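Local structure of GntR-family protein transcriptional regulator (Mycobacterium smegmatis, 3F8M) at residues 110-113 with 114-118. The protein represses the phnDCE phosphate-uptake operon when phosphate is available to the cell, acting as a DNA-binding transcription factor of the GntR family. Sequence-based numbering, arbitrary orientation.
Sequences LTAD and EVLAG
Asp113 is the N-cap of helix 114-120, and its side chain accepts from Leu116 N where strand 100-111 of the UTRA domain gives way to the helix. Asp113 holds CG between its backbone N and carbonyl carbon (chi1 64°), which turns the carboxylate toward the N-terminal end of the helix, where OD1 meets Leu116 N at 2.8 Å. The bond is nearly straight, 169° at the hydrogen, and OD1 is met almost head-on along its C-O bond. The same oxygen lies 3.4 Å from Leu116 CB. One residue further on, the backbone closes the first helical turn: Asp113 O accepts from Ala117 N at 2.8 Å, and Gly118 N to Glu114 O carries the ladder forward.

Just before the cap, Ala112 forms a small hydrophobic staple with Ala117, their CB atoms 4.2 Å apart. Leu116 adds further apolar packing: with CG anti to the backbone N (chi1 -177°), it brings CD2 alongside to 4.1 Å from Ala112 CA. Val128 of strand 127-137 touches both Ala112 and Leu116, packing the turn against the strand next to the edge strand 100-111 of the six-stranded antiparallel sheet. The second carboxylate oxygen, Asp113 OD2, is salt-bridged to Arg58 NH1 of the second subunit, a residue at the end of the predicted helix-turn-helix.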
loop_
_atom_site.group_PDB
_atom_site.type_symbol
_atom_site.label_atom_id
_atom_site.label_comp_id
_atom_site.label_asym_id
_atom_site.label_seq_id
_atom_site.Cartn_x
_atom_site.Cartn_y
_atom_site.Cartn_z
ATOM N N LEU A 110 -11.465 -15.215 -22.443
ATOM C CA LEU A 110 -11.428 -13.885 -22.992
ATOM C C LEU A 110 -10.369 -13.885 -24.115
ATOM O O LEU A 110 -9.691 -14.898 -24.327
ATOM C CB LEU A 110 -11.003 -12.889 -21.886
ATOM C CG LEU A 110 -11.900 -12.860 -20.607
ATOM C CD1 LEU A 110 -11.384 -11.863 -19.608
ATOM C CD2 LEU A 110 -13.356 -12.548 -20.941
ATOM N N THR A 111 -10.198 -12.750 -24.803
ATOM C CA THR A 111 -9.038 -12.543 -25.693
ATOM C C THR A 111 -8.304 -11.235 -25.333
ATOM O O THR A 111 -8.912 -10.298 -24.775
ATOM C CB THR A 111 -9.415 -12.485 -27.218
ATOM O OG1 THR A 111 -10.363 -11.455 -27.419
ATOM C CG2 THR A 111 -10.025 -13.759 -27.688
ATOM N N ALA A 112 -7.023 -11.152 -25.670
ATOM C CA ALA A 112 -6.239 -9.976 -25.289
ATOM C C ALA A 112 -6.523 -8.816 -26.241
ATOM O O ALA A 112 -6.415 -8.964 -27.467
ATOM C CB ALA A 112 -4.765 -10.293 -25.250
ATOM N N ASP A 113 -6.951 -7.684 -25.682
ATOM C CA ASP A 113 -7.050 -6.478 -26.480
ATOM C C ASP A 113 -5.648 -5.908 -26.668
ATOM O O ASP A 113 -4.661 -6.466 -26.169
ATOM C CB ASP A 113 -8.025 -5.458 -25.856
ATOM C CG ASP A 113 -7.570 -4.937 -24.498
ATOM O OD1 ASP A 113 -6.425 -5.139 -24.075
ATOM O OD2 ASP A 113 -8.396 -4.266 -23.852
ATOM N N GLU A 114 -5.536 -4.802 -27.394
ATOM C CA GLU A 114 -4.230 -4.212 -27.644
ATOM C C GLU A 114 -3.402 -3.983 -26.383
ATOM O O GLU A 114 -2.210 -4.319 -26.344
ATOM C CB GLU A 114 -4.400 -2.882 -28.402
ATOM C CG GLU A 114 -4.941 -3.034 -29.853
ATOM C CD GLU A 114 -6.480 -3.018 -29.982
ATOM O OE1 GLU A 114 -7.215 -3.515 -29.081
ATOM O OE2 GLU A 114 -6.960 -2.512 -31.025
ATOM N N VAL A 115 -4.007 -3.367 -25.362
ATOM C CA VAL A 115 -3.308 -3.038 -24.113
ATOM C C VAL A 115 -2.823 -4.308 -23.360
ATOM O O VAL A 115 -1.656 -4.429 -22.948
ATOM C CB VAL A 115 -4.250 -2.215 -23.176
ATOM C CG1 VAL A 115 -3.623 -2.023 -21.823
ATOM C CG2 VAL A 115 -4.626 -0.863 -23.812
ATOM N N LEU A 116 -3.739 -5.240 -23.171
ATOM C CA LEU A 116 -3.420 -6.487 -22.491
ATOM C C LEU A 116 -2.397 -7.317 -23.297
ATOM O O LEU A 116 -1.446 -7.845 -22.710
ATOM C CB LEU A 116 -4.692 -7.291 -22.162
ATOM C CG LEU A 116 -4.387 -8.585 -21.374
ATOM C CD1 LEU A 116 -3.751 -8.293 -19.991
ATOM C CD2 LEU A 116 -5.616 -9.436 -21.242
ATOM N N ALA A 117 -2.548 -7.368 -24.624
ATOM C CA ALA A 117 -1.478 -8.002 -25.436
ATOM C C ALA A 117 -0.103 -7.438 -25.132
ATOM O O ALA A 117 0.834 -8.190 -24.948
ATOM C CB ALA A 117 -1.770 -7.896 -26.903
ATOM N N GLY A 118 0.019 -6.106 -25.078
ATOM C CA GLY A 118 1.266 -5.432 -24.697
ATOM C C GLY A 118 1.766 -5.799 -23.309
ATOM O O GLY A 118 2.963 -6.006 -23.108
#